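Long-range contacts in molinate hydrolase (Gulosibacter molinativorax, PDB 4WGX), which probably hydrolyses a non-peptide carbon-nitrogen bond of the herbicide molinate, as a metal-dependent member of the amidohydrolase superfamily: residues Asn66-Asp71 with Phe111-Ala116; Cys208-Thr213 with Val236-Val241; Leu248-Thr253 with Asp267-Ala272; Gln292-Val297 with Pro336-Thr341. All coordinates share one frame; numbering follows the deposited sequence.

Overall arrangement
From the N terminus, contact 1 closes the first loop, bringing strand 107-112 back beside strand 66-67 after 39 mostly helical residues. Contact 2 then packs helix 231-243 on strand 208-211, contact 3 pairs strand 248-251 with strand 268-270 across a single helix, and contact 4 pairs strands 295-297 and 337-339. The four follow in series; none nests in or crosses another. Backbone bonds carry the sheet onward: Cys208 O to Leu249 N joins contacts 2 and 3, and Met269 O to Glu296 N joins 3 and 4. Asn66 O with Thr341 N leads from contact 4 back to contact 1, consistent with a closed TIM-type barrel.

Contact 1: Asn66-Asp71 with Phe111-Ala116; sequences NVHLLD and FDTWNA
Asp112 OD2 is gripped by two donors arriving over opposite faces of its carboxylate: the backbone N of Leu69 across the contact at 3.0 Å, and Asn115 ND2 from its own segment at 2.8 Å. CG of Asp112 stands anti to the backbone N (chi1 -179°), which carries the carboxylate past the strand end to the turn at Leu69. His68 crosses Trp114 at about a right angle. Its ND1 gives an in-plane hydrogen bond of 3.0 Å to a lone pair of Trp114 O, and NE2 binds Asp342, so the rotation of the ring is fixed from two sides. Water 1 donates to the same Trp114 O and to Leu70 O, tying the two loops together. Nearby, Leu70 CG lies 3.4 Å from Asn115 OD1. Toward the strands, Val67 N bonds Phe111 O at 3.0 Å, while the return bond from Thr113 N to Val67 O is weak. The hydroxyl of Thr113 donates to Asn66 OD1, though the modelled length is doubtfully short. This is a parallel pair at the C-terminal ends of barrel strands, with Asn66-Val67-His68 placed where many amidohydrolases carry a His-X-His metal motif.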
loop_
_atom_site.group_PDB
_atom_site.type_symbol
_atom_site.label_atom_id
_atom_site.label_comp_id
_atom_site.label_asym_id
_atom_site.label_seq_id
_atom_site.Cartn_x
_atom_site.Cartn_y
_atom_site.Cartn_z
ATOM N N ASN A 66 13.928 -12.398 -28.870
ATOM C CA ASN A 66 13.060 -11.637 -27.973
ATOM C C ASN A 66 13.808 -10.650 -27.072
ATOM O O ASN A 66 14.414 -11.039 -26.080
ATOM C CB ASN A 66 12.251 -12.596 -27.101
ATOM C CG ASN A 66 11.289 -11.886 -26.187
ATOM O OD1 ASN A 66 10.848 -10.783 -26.475
ATOM N ND2 ASN A 66 10.946 -12.524 -25.080
ATOM N N VAL A 67 13.742 -9.376 -27.423
ATOM C CA VAL A 67 14.288 -8.315 -26.600
ATOM C C VAL A 67 13.269 -7.207 -26.466
ATOM O O VAL A 67 12.257 -7.190 -27.156
ATOM C CB VAL A 67 15.591 -7.718 -27.182
ATOM C CG1 VAL A 67 16.658 -8.764 -27.279
ATOM C CG2 VAL A 67 15.340 -7.104 -28.533
ATOM N N HIS A 68 13.561 -6.279 -25.568
ATOM C CA HIS A 68 12.775 -5.074 -25.408
ATOM C C HIS A 68 13.742 -3.909 -25.365
ATOM O O HIS A 68 14.520 -3.765 -24.425
ATOM C CB HIS A 68 11.916 -5.169 -24.151
ATOM C CG HIS A 68 11.078 -6.407 -24.119
ATOM N ND1 HIS A 68 9.977 -6.563 -24.933
ATOM C CD2 HIS A 68 11.213 -7.556 -23.442
ATOM C CE1 HIS A 68 9.457 -7.759 -24.734
ATOM N NE2 HIS A 68 10.195 -8.389 -23.825
ATOM N N LEU A 69 13.709 -3.094 -26.409
ATOM C CA LEU A 69 14.706 -2.051 -26.582
ATOM C C LEU A 69 14.320 -0.782 -25.807
ATOM O O LEU A 69 15.149 0.086 -25.597
ATOM C CB LEU A 69 14.906 -1.777 -28.071
ATOM C CG LEU A 69 15.391 -2.990 -28.879
ATOM C CD1 LEU A 69 15.391 -2.670 -30.359
ATOM C CD2 LEU A 69 16.766 -3.468 -28.448
ATOM N N LEU A 70 13.063 -0.684 -25.384
ATOM C CA LEU A 70 12.729 0.080 -24.172
ATOM C C LEU A 70 12.596 -0.958 -23.064
ATOM O O LEU A 70 11.797 -1.879 -23.186
ATOM C CB LEU A 70 11.445 0.892 -24.314
ATOM C CG LEU A 70 11.453 2.092 -25.252
ATOM C CD1 LEU A 70 10.128 2.824 -25.197
ATOM C CD2 LEU A 70 12.583 3.046 -24.914
ATOM N N ASP A 71 13.381 -0.836 -22.000
ATOM C CA ASP A 71 13.582 -1.972 -21.097
ATOM C C ASP A 71 12.302 -2.321 -20.337
ATOM O O ASP A 71 11.906 -1.650 -19.397
ATOM C CB ASP A 71 14.732 -1.700 -20.128
ATOM C CG ASP A 71 15.070 -2.908 -19.262
ATOM O OD1 ASP A 71 14.454 -3.973 -19.418
ATOM O OD2 ASP A 71 15.970 -2.805 -18.418
ATOM N N PHE A 111 14.797 -9.193 -32.555
ATOM C CA PHE A 111 13.355 -9.242 -32.681
ATOM C C PHE A 111 12.764 -8.708 -31.377
ATOM O O PHE A 111 12.954 -9.281 -30.311
ATOM C CB PHE A 111 12.893 -10.667 -32.998
ATOM C CG PHE A 111 13.326 -11.152 -34.356
ATOM C CD1 PHE A 111 12.572 -10.879 -35.477
ATOM C CD2 PHE A 111 14.493 -11.862 -34.512
ATOM C CE1 PHE A 111 12.968 -11.314 -36.711
ATOM C CE2 PHE A 111 14.893 -12.294 -35.758
ATOM C CZ PHE A 111 14.133 -12.021 -36.849
ATOM N N ASP A 112 12.072 -7.584 -31.477
ATOM C CA ASP A 112 11.546 -6.887 -30.323
ATOM C C ASP A 112 10.067 -7.191 -30.216
ATOM O O ASP A 112 9.295 -6.770 -31.062
ATOM C CB ASP A 112 11.810 -5.376 -30.443
ATOM C CG ASP A 112 11.288 -4.573 -29.242
ATOM O OD1 ASP A 112 10.177 -4.845 -28.764
ATOM O OD2 ASP A 112 11.992 -3.654 -28.788
ATOM N N THR A 113 9.671 -7.901 -29.163
ATOM C CA THR A 113 8.305 -8.416 -29.075
ATOM C C THR A 113 7.395 -7.585 -28.184
ATOM O O THR A 113 6.243 -7.931 -27.996
ATOM C CB THR A 113 8.279 -9.863 -28.565
ATOM O OG1 THR A 113 8.647 -9.908 -27.188
ATOM C CG2 THR A 113 9.227 -10.717 -29.366
ATOM N N TRP A 114 7.906 -6.495 -27.637
ATOM C CA TRP A 114 7.058 -5.531 -26.943
ATOM C C TRP A 114 7.780 -4.214 -26.803
ATOM O O TRP A 114 8.862 -4.151 -26.245
ATOM C CB TRP A 114 6.632 -6.024 -25.556
ATOM C CG TRP A 114 5.766 -5.038 -24.864
ATOM C CD1 TRP A 114 4.456 -4.803 -25.104
ATOM C CD2 TRP A 114 6.152 -4.127 -23.832
ATOM N NE1 TRP A 114 3.991 -3.811 -24.283
ATOM C CE2 TRP A 114 5.019 -3.375 -23.494
ATOM C CE3 TRP A 114 7.350 -3.873 -23.163
ATOM C CZ2 TRP A 114 5.038 -2.393 -22.515
ATOM C CZ3 TRP A 114 7.371 -2.895 -22.190
ATOM C CH2 TRP A 114 6.221 -2.175 -21.868
ATOM N N ASN A 115 7.147 -3.153 -27.275
ATOM C CA ASN A 115 7.765 -1.839 -27.312
ATOM C C ASN A 115 6.714 -0.808 -27.672
ATOM O O ASN A 115 5.574 -1.157 -27.926
ATOM C CB ASN A 115 8.918 -1.819 -28.320
ATOM C CG ASN A 115 9.935 -0.734 -28.033
ATOM O OD1 ASN A 115 9.598 0.361 -27.588
ATOM N ND2 ASN A 115 11.193 -1.040 -28.286
ATOM N N ALA A 116 7.089 0.461 -27.674
ATOM C CA ALA A 116 6.195 1.510 -28.125
ATOM C C ALA A 116 6.367 1.681 -29.627
ATOM O O ALA A 116 7.475 1.849 -30.109
ATOM C CB ALA A 116 6.474 2.795 -27.397
HETATM O O HOH W 1 10.603 -2.168 -25.324
#

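Contact 2: Cys208-Thr213 with Val236-Val241; sequences CKIAVT and VLVDEV
Apolar helix-on-sheet packing joins strand 208-211 to helix 231-243, the helix that covers this strand from outside the barrel before the chain enters strand 248-251. The two segments run almost exactly antiparallel, 176° between their directions, with axes 10.1 Å apart, as expected where a helix returns along the strand of an alpha/beta barrel. Cys208 and Ile210 alternate with Lys209 and Ala211 along the strand and point toward the helix; the other two point away from it. Ile210 is the central contact. CG1 anti to its carbonyl carbon (chi1 -64°) and an extended second torsion push CD1 out to the helix, where it rests on Leu237 CB at 3.7 Å and comes within 4.3 Å of both Val238 CG2 and Val241 CG2. Leu237 crosses it obliquely and brings CD1 to within 4.1 Å of Ile210 CG2. One helical turn on, Val241 CG2 meets Cys208 at two atoms, SG and CB, each 3.7 Å away. Leu237 also packs on Val193 and Ile197 of helix 190-201, and Glu240 forms salt bridges to Arg194 and Arg198 of that helix, which lies alongside. No hydrogen bond links the two segments: buried methyl, methylene and sulfur groups make the contact, so cohesion here rests on shape and exclusion of water, with little directional restraint.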
loop_
_atom_site.group_PDB
_atom_site.type_symbol
_atom_site.label_atom_id
_atom_site.label_comp_id
_atom_site.label_asym_id
_atom_site.label_seq_id
_atom_site.Cartn_x
_atom_site.Cartn_y
_atom_site.Cartn_z
ATOM N N CYS A 208 3.157 -10.183 -35.109
ATOM C CA CYS A 208 2.137 -9.813 -34.142
ATOM C C CYS A 208 2.148 -10.761 -32.967
ATOM O O CYS A 208 2.042 -11.971 -33.156
ATOM C CB CYS A 208 0.756 -9.808 -34.780
ATOM S SG CYS A 208 -0.524 -9.257 -33.646
ATOM N N LYS A 209 2.284 -10.207 -31.760
ATOM C CA LYS A 209 2.218 -11.001 -30.540
ATOM C C LYS A 209 0.908 -10.787 -29.809
ATOM O O LYS A 209 0.519 -9.662 -29.501
ATOM C CB LYS A 209 3.372 -10.690 -29.594
ATOM C CG LYS A 209 3.513 -11.766 -28.544
ATOM C CD LYS A 209 4.863 -11.779 -27.865
ATOM C CE LYS A 209 4.946 -10.813 -26.712
ATOM N NZ LYS A 209 6.016 -11.231 -25.785
ATOM N N ILE A 210 0.248 -11.895 -29.530
ATOM C CA ILE A 210 -1.029 -11.898 -28.841
ATOM C C ILE A 210 -0.875 -12.419 -27.407
ATOM O O ILE A 210 -0.206 -13.420 -27.165
ATOM C CB ILE A 210 -2.051 -12.752 -29.609
ATOM C CG1 ILE A 210 -2.312 -12.122 -30.977
ATOM C CG2 ILE A 210 -3.339 -12.873 -28.831
ATOM C CD1 ILE A 210 -3.146 -12.958 -31.902
ATOM N N ALA A 211 -1.480 -11.708 -26.461
ATOM C CA ALA A 211 -1.527 -12.157 -25.076
ATOM C C ALA A 211 -2.593 -13.223 -24.925
ATOM O O ALA A 211 -3.722 -12.907 -24.611
ATOM C CB ALA A 211 -1.814 -10.995 -24.147
ATOM N N VAL A 212 -2.242 -14.480 -25.164
ATOM C CA VAL A 212 -3.204 -15.565 -25.045
ATOM C C VAL A 212 -3.657 -15.655 -23.594
ATOM O O VAL A 212 -4.844 -15.763 -23.303
ATOM C CB VAL A 212 -2.619 -16.910 -25.502
ATOM C CG1 VAL A 212 -3.590 -18.041 -25.238
ATOM C CG2 VAL A 212 -2.267 -16.861 -26.972
ATOM N N THR A 213 -2.690 -15.599 -22.693
ATOM C CA THR A 213 -2.975 -15.540 -21.277
ATOM C C THR A 213 -2.641 -14.168 -20.714
ATOM O O THR A 213 -2.174 -13.278 -21.417
ATOM C CB THR A 213 -2.207 -16.610 -20.506
ATOM O OG1 THR A 213 -0.808 -16.395 -20.663
ATOM C CG2 THR A 213 -2.563 -17.989 -21.010
ATOM N N VAL A 236 -10.530 -14.666 -34.084
ATOM C CA VAL A 236 -10.564 -13.435 -34.864
ATOM C C VAL A 236 -9.159 -12.820 -35.008
ATOM O O VAL A 236 -8.679 -12.521 -36.123
ATOM C CB VAL A 236 -11.501 -12.395 -34.232
ATOM C CG1 VAL A 236 -11.289 -11.022 -34.845
ATOM C CG2 VAL A 236 -12.924 -12.794 -34.378
ATOM N N LEU A 237 -8.508 -12.621 -33.872
ATOM C CA LEU A 237 -7.175 -12.040 -33.887
ATOM C C LEU A 237 -6.209 -12.844 -34.770
ATOM O O LEU A 237 -5.520 -12.298 -35.646
ATOM C CB LEU A 237 -6.624 -11.943 -32.468
ATOM C CG LEU A 237 -7.384 -11.033 -31.495
ATOM C CD1 LEU A 237 -6.829 -11.200 -30.109
ATOM C CD2 LEU A 237 -7.331 -9.575 -31.914
ATOM N N VAL A 238 -6.168 -14.147 -34.520
ATOM C CA VAL A 238 -5.293 -15.036 -35.264
ATOM C C VAL A 238 -5.583 -14.983 -36.778
ATOM O O VAL A 238 -4.666 -14.876 -37.593
ATOM C CB VAL A 238 -5.426 -16.478 -34.744
ATOM C CG1 VAL A 238 -4.763 -17.475 -35.676
ATOM C CG2 VAL A 238 -4.828 -16.593 -33.362
ATOM N N ASP A 239 -6.853 -15.047 -37.150
ATOM C CA ASP A 239 -7.211 -15.021 -38.560
ATOM C C ASP A 239 -6.740 -13.712 -39.187
ATOM O O ASP A 239 -6.165 -13.717 -40.276
ATOM C CB ASP A 239 -8.721 -15.198 -38.764
ATOM C CG ASP A 239 -9.213 -16.578 -38.336
ATOM O OD1 ASP A 239 -8.369 -17.435 -38.015
ATOM O OD2 ASP A 239 -10.441 -16.809 -38.324
ATOM N N GLU A 240 -6.970 -12.592 -38.509
ATOM C CA GLU A 240 -6.518 -11.324 -39.071
ATOM C C GLU A 240 -4.988 -11.256 -39.193
ATOM O O GLU A 240 -4.452 -10.711 -40.174
ATOM C CB GLU A 240 -7.048 -10.166 -38.243
ATOM C CG GLU A 240 -8.557 -9.997 -38.341
ATOM C CD GLU A 240 -9.044 -9.703 -39.751
ATOM O OE1 GLU A 240 -8.407 -8.902 -40.459
ATOM O OE2 GLU A 240 -10.074 -10.276 -40.148
ATOM N N VAL A 241 -4.284 -11.818 -38.218
ATOM C CA VAL A 241 -2.840 -11.925 -38.345
ATOM C C VAL A 241 -2.458 -12.764 -39.567
ATOM O O VAL A 241 -1.538 -12.404 -40.279
ATOM C CB VAL A 241 -2.182 -12.522 -37.079
ATOM C CG1 VAL A 241 -0.712 -12.833 -37.326
ATOM C CG2 VAL A 241 -2.298 -11.555 -35.929
#

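Contact 3: Leu248-Thr253 with Asp267-Ala272; sequences LLTHTT and DLMIHA
Backbone bonds between Leu248-Thr253 and Asp267-Ala272 form a parallel pairing: Leu268 N to Leu248 O, Thr250 N to Leu268 O at 3.2 Å, and Ile270 N to Thr250 O at 3.0 Å. At the start of the pair a side chain takes over. Asp267 OD2 accepts Leu248 N on its anti side, 2.9 Å away and nearly straight at 174°, and also forms a salt bridge with Arg242. With an alanine here, Leu248 N and the charge of Arg242 would probably lose their shared acceptor. Apolar packing follows on the face shared with His251: Leu249 and Leu268 lie side by side, CG to CB 4.0 Å, and Leu249 CD2 touches Ile270 CD1 at the same distance. On the other face Thr250 OG1 rests 3.3 Å from Met269 CG, beneath helix 255-263. Water 2 bonds to Thr250 OG1, Thr252 OG1 and Ile270 O. At the strand ends the imidazoles meet obliquely, planes at 81°, and His271 CE1 comes within 3.2 Å of His251 ND1. His271 ND1 donates weakly to Thr252 O, while His251 NE2 binds Asp214 O. Strand, helix 255-263 and strand make a beta-alpha-beta crossover whose C-terminal ends present His251 and His271, zinc ligands in this protein though no zinc is bound to this chain in the model; amidohydrolases usually hold their metals at this end of the barrel.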
loop_
_atom_site.group_PDB
_atom_site.type_symbol
_atom_site.label_atom_id
_atom_site.label_comp_id
_atom_site.label_asym_id
_atom_site.label_seq_id
_atom_site.Cartn_x
_atom_site.Cartn_y
_atom_site.Cartn_z
ATOM N N LEU A 248 2.896 -15.105 -36.377
ATOM C CA LEU A 248 2.100 -15.046 -35.172
ATOM C C LEU A 248 2.948 -15.425 -33.973
ATOM O O LEU A 248 3.509 -16.513 -33.939
ATOM C CB LEU A 248 0.900 -15.984 -35.286
ATOM C CG LEU A 248 0.040 -16.160 -34.038
ATOM C CD1 LEU A 248 -0.673 -14.884 -33.704
ATOM C CD2 LEU A 248 -0.937 -17.283 -34.240
ATOM N N LEU A 249 3.062 -14.519 -33.007
ATOM C CA LEU A 249 3.679 -14.839 -31.723
ATOM C C LEU A 249 2.602 -14.949 -30.656
ATOM O O LEU A 249 1.549 -14.331 -30.764
ATOM C CB LEU A 249 4.716 -13.790 -31.313
ATOM C CG LEU A 249 6.143 -14.018 -31.804
ATOM C CD1 LEU A 249 6.202 -13.994 -33.325
ATOM C CD2 LEU A 249 7.092 -12.989 -31.205
ATOM N N THR A 250 2.875 -15.750 -29.637
ATOM C CA THR A 250 1.992 -15.845 -28.487
ATOM C C THR A 250 2.730 -15.591 -27.180
ATOM O O THR A 250 3.921 -15.866 -27.049
ATOM C CB THR A 250 1.314 -17.220 -28.404
ATOM O OG1 THR A 250 2.307 -18.247 -28.328
ATOM C CG2 THR A 250 0.430 -17.457 -29.604
ATOM N N HIS A 251 1.995 -15.025 -26.233
ATOM C CA HIS A 251 2.403 -14.967 -24.839
ATOM C C HIS A 251 1.513 -15.929 -24.058
ATOM O O HIS A 251 0.307 -15.782 -24.056
ATOM C CB HIS A 251 2.288 -13.537 -24.312
ATOM C CG HIS A 251 2.266 -13.424 -22.822
ATOM N ND1 HIS A 251 3.411 -13.290 -22.064
ATOM C CD2 HIS A 251 1.235 -13.395 -21.944
ATOM C CE1 HIS A 251 3.085 -13.187 -20.791
ATOM N NE2 HIS A 251 1.773 -13.249 -20.691
ATOM N N THR A 252 2.121 -16.919 -23.415
ATOM C CA THR A 252 1.402 -17.892 -22.609
ATOM C C THR A 252 2.083 -18.105 -21.271
ATOM O O THR A 252 3.294 -17.997 -21.168
ATOM C CB THR A 252 1.271 -19.267 -23.324
ATOM O OG1 THR A 252 2.562 -19.816 -23.594
ATOM C CG2 THR A 252 0.503 -19.136 -24.604
ATOM N N THR A 253 1.289 -18.439 -20.261
ATOM C CA THR A 253 1.768 -18.613 -18.891
ATOM C C THR A 253 1.050 -19.764 -18.198
ATOM O O THR A 253 1.068 -19.857 -16.983
ATOM C CB THR A 253 1.574 -17.336 -18.046
ATOM O OG1 THR A 253 0.187 -16.987 -18.011
ATOM C CG2 THR A 253 2.371 -16.175 -18.616
ATOM N N ASP A 267 3.825 -19.315 -34.873
ATOM C CA ASP A 267 5.157 -19.327 -35.464
ATOM C C ASP A 267 6.235 -19.281 -34.396
ATOM O O ASP A 267 7.309 -19.848 -34.566
ATOM C CB ASP A 267 5.318 -18.160 -36.427
ATOM C CG ASP A 267 4.416 -18.292 -37.647
ATOM O OD1 ASP A 267 4.741 -19.112 -38.532
ATOM O OD2 ASP A 267 3.400 -17.574 -37.721
ATOM N N LEU A 268 5.949 -18.596 -33.298
ATOM C CA LEU A 268 6.856 -18.603 -32.163
ATOM C C LEU A 268 6.099 -18.404 -30.859
ATOM O O LEU A 268 5.308 -17.478 -30.709
ATOM C CB LEU A 268 7.925 -17.534 -32.322
ATOM C CG LEU A 268 9.053 -17.602 -31.294
ATOM C CD1 LEU A 268 9.821 -18.905 -31.372
ATOM C CD2 LEU A 268 9.983 -16.433 -31.481
ATOM N N MET A 269 6.362 -19.290 -29.914
ATOM C CA MET A 269 5.700 -19.259 -28.624
ATOM C C MET A 269 6.666 -18.759 -27.558
ATOM O O MET A 269 7.609 -19.449 -27.204
ATOM C CB MET A 269 5.160 -20.654 -28.305
ATOM C CG MET A 269 3.941 -20.983 -29.152
ATOM S SD MET A 269 3.404 -22.679 -29.138
ATOM C CE MET A 269 4.870 -23.505 -29.701
ATOM N N ILE A 270 6.439 -17.541 -27.072
ATOM C CA ILE A 270 7.359 -16.902 -26.139
ATOM C C ILE A 270 7.166 -17.459 -24.737
ATOM O O ILE A 270 6.044 -17.681 -24.292
ATOM C CB ILE A 270 7.194 -15.373 -26.122
ATOM C CG1 ILE A 270 7.319 -14.804 -27.537
ATOM C CG2 ILE A 270 8.232 -14.748 -25.217
ATOM C CD1 ILE A 270 8.670 -14.989 -28.171
ATOM N N HIS A 271 8.293 -17.622 -24.051
ATOM C CA HIS A 271 8.438 -18.444 -22.848
ATOM C C HIS A 271 7.374 -19.536 -22.712
ATOM O O HIS A 271 6.568 -19.540 -21.785
ATOM C CB HIS A 271 8.482 -17.573 -21.576
ATOM C CG HIS A 271 7.453 -16.492 -21.505
ATOM N ND1 HIS A 271 6.098 -16.746 -21.444
ATOM C CD2 HIS A 271 7.588 -15.150 -21.408
ATOM C CE1 HIS A 271 5.446 -15.601 -21.358
ATOM N NE2 HIS A 271 6.323 -14.618 -21.333
ATOM N N ALA A 272 7.441 -20.481 -23.645
ATOM C CA ALA A 272 6.567 -21.646 -23.725
ATOM C C ALA A 272 6.615 -22.558 -22.498
ATOM O O ALA A 272 5.655 -23.259 -22.221
ATOM C CB ALA A 272 6.931 -22.449 -24.977
HETATM O O HOH W 2 3.693 -18.577 -25.757
HETATM O O HOH W 3 3.500 -21.422 -21.599
#

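Contact 4: Gln292-Val297 with Pro336-Thr341; sequences QLWSEV and PLVLGT
Trp294 receives Pro336 on one face of its indole, with CB 3.2 Å from Trp294 CE3 and offset toward the rim. The backbone N of Leu337 lies at the edge near the ring plane, and Val338 CG2 comes in obliquely, 3.7 Å from Trp294 CE3. CG anti to the carbonyl carbon (chi1 -65°) turns the indole across the two apolar side chains at about right angles, while Asn394, Lys397 and Ala398 of helix 393-398 also touch it. A serine in place of Trp294 would probably take the indole face from Pro336 and one apolar neighbour from Val338, opening a gap beside that helix. Leu293 O also approaches the proline ring, 3.4 Å from Pro336 CG. Beyond Trp294 the segments become neighbouring parallel strands of the barrel, twisted 47° against each other: Ser295 N bonds Pro336 O almost straight (177°), and Val338 N returns to Ser295 O at 2.9 Å. Water 4 reinforces this start, donating to Leu293 O and Pro336 O and accepting from Ser295 OG. On the face shared with Ser295, Val297 CG1 packs on Leu337 CD2 at 3.9 Å. On the other, the Glu296 chain bends at its second torsion and lays OE2 3.2 Å from Gly340 CA, in the direction a side chain would take there; any CB would collide with that oxygen. Glu296 OE1 meanwhile accepts the backbone N of His271, a zinc ligand of this protein that lies just after the adjoining strand 268-270, though no zinc is bound to this chain in the model.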
loop_
_atom_site.group_PDB
_atom_site.type_symbol
_atom_site.label_atom_id
_atom_site.label_comp_id
_atom_site.label_asym_id
_atom_site.label_seq_id
_atom_site.Cartn_x
_atom_site.Cartn_y
_atom_site.Cartn_z
ATOM N N GLN A 292 6.151 -29.517 -35.539
ATOM C CA GLN A 292 7.412 -28.799 -35.708
ATOM C C GLN A 292 7.270 -27.283 -35.471
ATOM O O GLN A 292 7.656 -26.476 -36.305
ATOM C CB GLN A 292 7.989 -29.077 -37.104
ATOM C CG GLN A 292 8.622 -30.456 -37.245
ATOM C CD GLN A 292 9.918 -30.591 -36.460
ATOM O OE1 GLN A 292 10.955 -30.048 -36.846
ATOM N NE2 GLN A 292 9.865 -31.322 -35.351
ATOM N N LEU A 293 6.714 -26.910 -34.323
ATOM C CA LEU A 293 6.562 -25.505 -33.967
ATOM C C LEU A 293 7.728 -25.024 -33.123
ATOM O O LEU A 293 8.341 -25.802 -32.408
ATOM C CB LEU A 293 5.275 -25.267 -33.199
ATOM C CG LEU A 293 3.981 -25.664 -33.886
ATOM C CD1 LEU A 293 2.838 -25.315 -32.968
ATOM C CD2 LEU A 293 3.830 -24.980 -35.237
ATOM N N TRP A 294 8.026 -23.735 -33.225
ATOM C CA TRP A 294 9.126 -23.127 -32.484
ATOM C C TRP A 294 8.711 -22.634 -31.102
ATOM O O TRP A 294 7.764 -21.868 -30.969
ATOM C CB TRP A 294 9.714 -21.947 -33.272
ATOM C CG TRP A 294 10.354 -22.343 -34.553
ATOM C CD1 TRP A 294 9.856 -22.163 -35.802
ATOM C CD2 TRP A 294 11.609 -22.999 -34.712
ATOM N NE1 TRP A 294 10.720 -22.661 -36.732
ATOM C CE2 TRP A 294 11.810 -23.184 -36.091
ATOM C CE3 TRP A 294 12.584 -23.451 -33.827
ATOM C CZ2 TRP A 294 12.943 -23.800 -36.606
ATOM C CZ3 TRP A 294 13.709 -24.060 -34.333
ATOM C CH2 TRP A 294 13.878 -24.238 -35.713
ATOM N N SER A 295 9.436 -23.075 -30.083
ATOM C CA SER A 295 9.242 -22.587 -28.721
ATOM C C SER A 295 10.433 -21.754 -28.306
ATOM O O SER A 295 11.567 -22.199 -28.397
ATOM C CB SER A 295 9.067 -23.741 -27.727
ATOM O OG SER A 295 7.943 -24.531 -28.032
ATOM N N GLU A 296 10.172 -20.534 -27.870
ATOM C CA GLU A 296 11.186 -19.748 -27.201
ATOM C C GLU A 296 11.078 -20.085 -25.718
ATOM O O GLU A 296 9.986 -20.264 -25.192
ATOM C CB GLU A 296 11.002 -18.255 -27.481
ATOM C CG GLU A 296 12.064 -17.361 -26.865
ATOM C CD GLU A 296 11.638 -16.755 -25.528
ATOM O OE1 GLU A 296 10.743 -17.304 -24.854
ATOM O OE2 GLU A 296 12.193 -15.714 -25.156
ATOM N N VAL A 297 12.217 -20.226 -25.062
ATOM C CA VAL A 297 12.240 -20.474 -23.634
ATOM C C VAL A 297 13.240 -19.523 -23.014
ATOM O O VAL A 297 14.167 -19.093 -23.680
ATOM C CB VAL A 297 12.605 -21.924 -23.310
ATOM C CG1 VAL A 297 11.672 -22.879 -24.028
ATOM C CG2 VAL A 297 14.037 -22.211 -23.697
ATOM N N PRO A 336 11.918 -28.010 -31.427
ATOM C CA PRO A 336 12.535 -26.815 -32.007
ATOM C C PRO A 336 12.601 -25.664 -30.998
ATOM O O PRO A 336 11.561 -25.219 -30.521
ATOM C CB PRO A 336 11.609 -26.479 -33.179
ATOM C CG PRO A 336 10.894 -27.745 -33.476
ATOM C CD PRO A 336 10.707 -28.402 -32.160
ATOM N N LEU A 337 13.807 -25.187 -30.705
ATOM C CA LEU A 337 14.015 -24.166 -29.686
ATOM C C LEU A 337 14.635 -22.874 -30.219
ATOM O O LEU A 337 15.527 -22.895 -31.058
ATOM C CB LEU A 337 14.896 -24.727 -28.577
ATOM C CG LEU A 337 14.252 -25.788 -27.696
ATOM C CD1 LEU A 337 15.303 -26.414 -26.832
ATOM C CD2 LEU A 337 13.152 -25.195 -26.844
ATOM N N VAL A 338 14.151 -21.753 -29.697
ATOM C CA VAL A 338 14.602 -20.428 -30.097
ATOM C C VAL A 338 15.140 -19.654 -28.902
ATOM O O VAL A 338 14.552 -19.660 -27.825
ATOM C CB VAL A 338 13.459 -19.620 -30.756
ATOM C CG1 VAL A 338 13.822 -18.150 -30.903
ATOM C CG2 VAL A 338 13.124 -20.207 -32.107
ATOM N N LEU A 339 16.257 -18.969 -29.109
ATOM C CA LEU A 339 16.827 -18.103 -28.088
ATOM C C LEU A 339 16.071 -16.784 -27.984
ATOM O O LEU A 339 15.823 -16.117 -28.975
ATOM C CB LEU A 339 18.307 -17.837 -28.381
ATOM C CG LEU A 339 19.100 -16.969 -27.393
ATOM C CD1 LEU A 339 20.556 -17.348 -27.430
ATOM C CD2 LEU A 339 18.967 -15.497 -27.685
ATOM N N GLY A 340 15.710 -16.434 -26.759
ATOM C CA GLY A 340 15.088 -15.163 -26.443
ATOM C C GLY A 340 15.238 -14.954 -24.954
ATOM O O GLY A 340 15.452 -15.920 -24.238
ATOM N N THR A 341 15.115 -13.719 -24.476
ATOM C CA THR A 341 15.544 -13.402 -23.115
ATOM C C THR A 341 14.737 -12.334 -22.391
ATOM O O THR A 341 14.932 -12.141 -21.204
ATOM C CB THR A 341 16.997 -12.914 -23.116
ATOM O OG1 THR A 341 17.081 -11.734 -23.911
ATOM C CG2 THR A 341 17.929 -13.955 -23.684
HETATM O O HOH W 4 8.996 -26.398 -29.849
#